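PDB 6Z5Y: lytic Polysaccharide Monooxygenase from Phytophthora infestans, which probably uses a copper ion to cleave plant cell-wall pectin oxidatively during infection, this chain being the copper-binding monooxygenase domain. Local coordinates for residues P82-V95 against G122-Y135. Residues are numbered along the deposited sequence; the frame is centred on the assembly and turned at random.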
loop_
_atom_site.group_PDB
_atom_site.type_symbol
_atom_site.label_atom_id
_atom_site.label_comp_id
_atom_site.label_asym_id
_atom_site.label_seq_id
_atom_site.Cartn_x
_atom_site.Cartn_y
_atom_site.Cartn_z
ATOM N N PRO A 82 -17.803 2.955 -2.628
ATOM C CA PRO A 82 -16.715 3.798 -3.094
ATOM C C PRO A 82 -16.957 5.262 -2.716
ATOM O O PRO A 82 -18.063 5.761 -2.846
ATOM C CB PRO A 82 -16.734 3.575 -4.619
ATOM C CG PRO A 82 -17.392 2.221 -4.818
ATOM C CD PRO A 82 -18.438 2.192 -3.715
ATOM N N PRO A 83 -15.922 6.014 -2.295
ATOM C CA PRO A 83 -16.033 7.473 -2.203
ATOM C C PRO A 83 -16.542 8.069 -3.508
ATOM O O PRO A 83 -16.267 7.568 -4.581
ATOM C CB PRO A 83 -14.605 7.925 -1.883
ATOM C CG PRO A 83 -14.028 6.716 -1.151
ATOM C CD PRO A 83 -14.591 5.539 -1.895
ATOM N N SER A 84 -17.208 9.212 -3.412
ATOM C CA SER A 84 -17.827 9.882 -4.572
ATOM C C SER A 84 -16.911 10.978 -5.133
ATOM O O SER A 84 -17.354 11.671 -6.073
ATOM C CB SER A 84 -19.178 10.464 -4.200
ATOM O OG SER A 84 -19.008 11.457 -3.235
ATOM N N ASP A 85 -15.698 11.137 -4.636
ATOM C CA ASP A 85 -14.808 12.237 -5.015
ATOM C C ASP A 85 -13.490 11.753 -5.586
ATOM O O ASP A 85 -12.524 12.512 -5.581
ATOM C CB ASP A 85 -14.595 13.204 -3.861
ATOM C CG ASP A 85 -13.827 12.598 -2.720
ATOM O OD1 ASP A 85 -13.563 11.371 -2.773
ATOM O OD2 ASP A 85 -13.518 13.354 -1.795
ATOM N N GLY A 86 -13.417 10.520 -6.077
ATOM C CA GLY A 86 -12.192 10.101 -6.765
ATOM C C GLY A 86 -10.970 10.036 -5.881
ATOM O O GLY A 86 -9.854 10.237 -6.361
ATOM N N THR A 87 -11.170 9.725 -4.611
ATOM C CA THR A 87 -10.089 9.613 -3.650
ATOM C C THR A 87 -10.202 8.297 -2.882
ATOM O O THR A 87 -11.258 7.656 -2.844
ATOM C CB THR A 87 -10.094 10.741 -2.624
ATOM O OG1 THR A 87 -11.192 10.627 -1.711
ATOM C CG2 THR A 87 -10.041 12.110 -3.263
ATOM N N ALA A 88 -9.109 7.960 -2.208
ATOM C CA ALA A 88 -9.105 7.062 -1.043
ATOM C C ALA A 88 -8.395 7.820 0.064
ATOM O O ALA A 88 -7.459 8.560 -0.219
ATOM C CB ALA A 88 -8.440 5.728 -1.351
ATOM N N THR A 89 -8.797 7.627 1.289
ATOM C CA THR A 89 -8.219 8.383 2.400
ATOM C C THR A 89 -7.505 7.440 3.351
ATOM O O THR A 89 -8.082 6.442 3.781
ATOM C CB THR A 89 -9.299 9.160 3.139
ATOM O OG1 THR A 89 -10.027 9.933 2.195
ATOM C CG2 THR A 89 -8.727 10.083 4.175
ATOM N N PHE A 90 -6.272 7.784 3.690
ATOM C CA PHE A 90 -5.506 7.001 4.656
ATOM C C PHE A 90 -5.980 7.312 6.069
ATOM O O PHE A 90 -6.624 8.340 6.350
ATOM C CB PHE A 90 -4.017 7.303 4.499
ATOM C CG PHE A 90 -3.080 6.145 4.772
ATOM C CD1 PHE A 90 -3.309 4.889 4.244
ATOM C CD2 PHE A 90 -1.937 6.358 5.514
ATOM C CE1 PHE A 90 -2.400 3.858 4.428
ATOM C CE2 PHE A 90 -1.018 5.334 5.655
ATOM C CZ PHE A 90 -1.251 4.086 5.140
ATOM N N SER A 91 -5.579 6.466 7.002
ATOM C CA SER A 91 -6.033 6.589 8.401
ATOM C C SER A 91 -5.265 7.687 9.133
ATOM O O SER A 91 -5.731 8.100 10.199
ATOM C CB SER A 91 -5.883 5.264 9.133
ATOM O OG SER A 91 -4.510 4.912 9.259
ATOM N N ARG A 92 -4.151 8.129 8.579
ATOM C CA ARG A 92 -3.245 9.092 9.202
ATOM C C ARG A 92 -2.394 9.639 8.078
ATOM O O ARG A 92 -2.624 9.323 6.885
ATOM C CB ARG A 92 -2.427 8.414 10.315
ATOM C CG ARG A 92 -1.604 7.234 9.813
ATOM C CD ARG A 92 -0.491 6.826 10.766
ATOM N NE ARG A 92 -1.033 6.441 12.071
ATOM C CZ ARG A 92 -0.386 6.557 13.226
ATOM N NH1 ARG A 92 0.847 6.995 13.258
ATOM N NH2 ARG A 92 -1.035 6.254 14.322
ATOM N N GLY A 93 -1.406 10.442 8.423
ATOM C CA GLY A 93 -0.400 10.852 7.455
ATOM C C GLY A 93 0.584 9.750 7.177
ATOM O O GLY A 93 0.674 8.774 7.954
ATOM N N ILE A 94 1.349 9.926 6.125
ATOM C CA ILE A 94 2.353 8.929 5.724
ATOM C C ILE A 94 3.746 9.393 6.171
ATOM O O ILE A 94 4.173 10.482 5.759
ATOM C CB ILE A 94 2.283 8.674 4.213
ATOM C CG1 ILE A 94 0.942 8.072 3.806
ATOM C CG2 ILE A 94 3.465 7.827 3.786
ATOM C CD1 ILE A 94 0.732 8.019 2.314
ATOM N N VAL A 95 4.413 8.594 7.007
ATOM C CA VAL A 95 5.686 9.021 7.629
ATOM C C VAL A 95 6.825 8.118 7.250
ATOM O O VAL A 95 7.878 8.273 7.854
ATOM C CB VAL A 95 5.600 9.131 9.171
ATOM C CG1 VAL A 95 4.466 10.004 9.634
ATOM C CG2 VAL A 95 5.576 7.749 9.837
ATOM N N GLY A 122 4.330 14.383 5.190
ATOM C CA GLY A 122 5.427 13.720 5.919
ATOM C C GLY A 122 5.181 13.635 7.416
ATOM O O GLY A 122 5.994 12.941 8.102
ATOM N N THR A 123 4.053 14.199 7.882
ATOM C CA THR A 123 3.608 14.185 9.287
ATOM C C THR A 123 2.492 13.171 9.424
ATOM O O THR A 123 1.668 13.048 8.474
ATOM C CB THR A 123 3.119 15.555 9.808
ATOM O OG1 THR A 123 1.817 15.959 9.371
ATOM C CG2 THR A 123 4.103 16.669 9.480
ATOM N N GLN A 124 2.415 12.507 10.573
ATOM C CA GLN A 124 1.291 11.586 10.815
ATOM C C GLN A 124 0.025 12.386 11.069
ATOM O O GLN A 124 -1.058 11.828 10.911
ATOM C CB GLN A 124 1.568 10.643 11.978
ATOM C CG GLN A 124 1.763 11.343 13.303
ATOM C CD GLN A 124 2.544 10.423 14.176
ATOM O OE1 GLN A 124 3.704 10.188 13.929
ATOM N NE2 GLN A 124 1.848 9.849 15.129
ATOM N N GLN A 125 0.127 13.642 11.486
ATOM C CA GLN A 125 -1.019 14.480 11.902
ATOM C C GLN A 125 -1.899 14.825 10.702
ATOM O O GLN A 125 -3.116 14.915 10.862
ATOM C CB GLN A 125 -0.507 15.759 12.545
ATOM C CG GLN A 125 0.132 15.578 13.925
ATOM C CD GLN A 125 1.575 15.166 13.906
ATOM O OE1 GLN A 125 2.162 14.752 12.917
ATOM N NE2 GLN A 125 2.218 15.303 15.052
ATOM N N THR A 126 -1.299 15.058 9.554
ATOM C CA THR A 126 -2.075 15.478 8.354
ATOM C C THR A 126 -2.545 14.240 7.603
ATOM O O THR A 126 -1.714 13.460 7.169
ATOM C CB THR A 126 -1.216 16.338 7.445
ATOM O OG1 THR A 126 -0.862 17.498 8.190
ATOM C CG2 THR A 126 -1.950 16.763 6.199
ATOM N N ILE A 127 -3.837 14.076 7.428
ATOM C CA ILE A 127 -4.353 12.874 6.767
ATOM C C ILE A 127 -3.876 12.816 5.316
ATOM O O ILE A 127 -4.011 13.787 4.594
ATOM C CB ILE A 127 -5.878 12.855 6.846
ATOM C CG1 ILE A 127 -6.368 12.963 8.283
ATOM C CG2 ILE A 127 -6.444 11.640 6.137
ATOM C CD1 ILE A 127 -5.819 11.943 9.219
ATOM N N ALA A 128 -3.327 11.680 4.918
ATOM C CA ALA A 128 -2.936 11.463 3.522
ATOM C C ALA A 128 -4.154 11.087 2.687
ATOM O O ALA A 128 -4.959 10.279 3.109
ATOM C CB ALA A 128 -1.869 10.396 3.413
ATOM N N VAL A 129 -4.228 11.657 1.513
ATOM C CA VAL A 129 -5.336 11.429 0.574
ATOM C C VAL A 129 -4.721 10.970 -0.727
ATOM O O VAL A 129 -3.873 11.641 -1.307
ATOM C CB VAL A 129 -6.202 12.678 0.382
ATOM C CG1 VAL A 129 -7.284 12.362 -0.646
ATOM C CG2 VAL A 129 -6.784 13.150 1.674
ATOM N N PHE A 130 -5.181 9.813 -1.177
ATOM C CA PHE A 130 -4.751 9.233 -2.468
ATOM C C PHE A 130 -5.707 9.708 -3.548
ATOM O O PHE A 130 -6.918 9.552 -3.405
ATOM C CB PHE A 130 -4.801 7.715 -2.394
ATOM C CG PHE A 130 -3.927 7.126 -1.312
ATOM C CD1 PHE A 130 -2.569 7.007 -1.454
ATOM C CD2 PHE A 130 -4.494 6.704 -0.117
ATOM C CE1 PHE A 130 -1.784 6.496 -0.422
ATOM C CE2 PHE A 130 -3.722 6.190 0.910
ATOM C CZ PHE A 130 -2.371 6.100 0.754
ATOM N N LYS A 131 -5.147 10.244 -4.627
ATOM C CA LYS A 131 -5.933 10.695 -5.768
ATOM C C LYS A 131 -5.025 10.774 -6.978
ATOM O O LYS A 131 -3.813 10.925 -6.862
ATOM C CB LYS A 131 -6.392 12.083 -5.416
ATOM C CG LYS A 131 -5.350 13.199 -5.587
ATOM C CD LYS A 131 -4.134 13.244 -4.646
ATOM C CE LYS A 131 -3.374 14.557 -4.798
ATOM N NZ LYS A 131 -2.027 14.549 -4.162
ATOM N N PRO A 132 -5.610 10.646 -8.175
ATOM C CA PRO A 132 -7.007 10.295 -8.444
ATOM C C PRO A 132 -7.242 8.789 -8.353
ATOM O O PRO A 132 -6.348 8.005 -8.666
ATOM C CB PRO A 132 -7.225 10.750 -9.895
ATOM C CG PRO A 132 -5.817 10.533 -10.523
ATOM C CD PRO A 132 -4.848 10.855 -9.417
ATOM N N VAL A 133 -8.434 8.413 -7.912
ATOM C CA VAL A 133 -8.861 6.997 -7.885
ATOM C C VAL A 133 -10.194 6.910 -8.617
ATOM O O VAL A 133 -11.197 7.429 -8.130
ATOM C CB VAL A 133 -8.968 6.450 -6.453
ATOM C CG1 VAL A 133 -9.386 4.970 -6.476
ATOM C CG2 VAL A 133 -7.671 6.653 -5.665
ATOM N N ASP A 134 -10.187 6.245 -9.755
ATOM C CA ASP A 134 -11.392 6.040 -10.558
ATOM C C ASP A 134 -11.996 4.698 -10.152
ATOM O O ASP A 134 -11.400 3.645 -10.445
ATOM C CB ASP A 134 -11.004 6.074 -12.022
ATOM C CG ASP A 134 -12.165 5.843 -12.968
ATOM O OD1 ASP A 134 -13.301 5.677 -12.527
ATOM O OD2 ASP A 134 -11.920 5.815 -14.193
ATOM N N TYR A 135 -13.135 4.701 -9.488
ATOM C CA TYR A 135 -13.827 3.496 -9.043
ATOM C C TYR A 135 -14.823 2.967 -10.055
ATOM O O TYR A 135 -15.560 2.007 -9.753
ATOM C CB TYR A 135 -14.560 3.773 -7.734
ATOM C CG TYR A 135 -13.669 4.106 -6.573
ATOM C CD1 TYR A 135 -13.066 3.111 -5.825
ATOM C CD2 TYR A 135 -13.450 5.427 -6.192
ATOM C CE1 TYR A 135 -12.269 3.407 -4.739
ATOM C CE2 TYR A 135 -12.640 5.738 -5.115
ATOM C CZ TYR A 135 -12.067 4.722 -4.363
ATOM O OH TYR A 135 -11.312 4.990 -3.266
HETATM O O HOH W 1 1.839 6.913 15.888
#
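The hydroxyl of Tyr135 donates to the backbone carbonyl of Thr87, OH to O 2.7 Å, and the acceptor lies at the edge of the phenol ring, near its plane, while the hydroxyl sits above the plane of the carbonyl. Prolines and a valine fix the ring: Pro82 CB rests over one face as a CH-pi contact, 4.0 Å from the centroid and 26° off the normal, Val133 CG1 lies over the opposite face, toward its rim, and Pro83 CD approaches CZ obliquely. One residue before Thr87, Gly86 O receives Val133 N, just past the cis peptide preceding Pro132. Two reciprocal bonds, Ala88 N to Phe130 O at 3.0 Å and Phe130 N to Ala88 O at 2.8 Å, then define an antiparallel hydrogen-bonded pair, followed by the non-hydrogen-bonded pair Thr89-Val129. Phe90 N to Ala128 O continues the ladder.

On the Ala88 and Phe130 face, Phe130 and Phe90 form an offset edge-to-face pair, the edge of Phe130 toward the face of Phe90, with planes at 89° and centroids 5.5 Å apart. Phe130 CZ also meets Ile94 CD1; Tyr119 and Phe147 extend this aromatic cluster. On the face of Thr89 and Val129, Thr89 CG2 presses on CG2 of Ile127, just before the strand, at 3.4 Å, tighter than usual carbon contact.

Farther along, Arg92 O accepts Ala128 N, and Gly93 N reaches Gln124 O at 2.9 Å. The side chains of Arg92 and Gln124 run side by side, joined by a water that accepts from NH1 and, weakly, from NE2. Strand 88-90 thus lies between 4-6 and 129-130 in a small antiparallel sheet packed through Ala88 and Phe130 against strand 100-104, packing consistent with the beta-sandwich core of LPMOs, and Val95 carries the chain to His96, a ligand of the copper site.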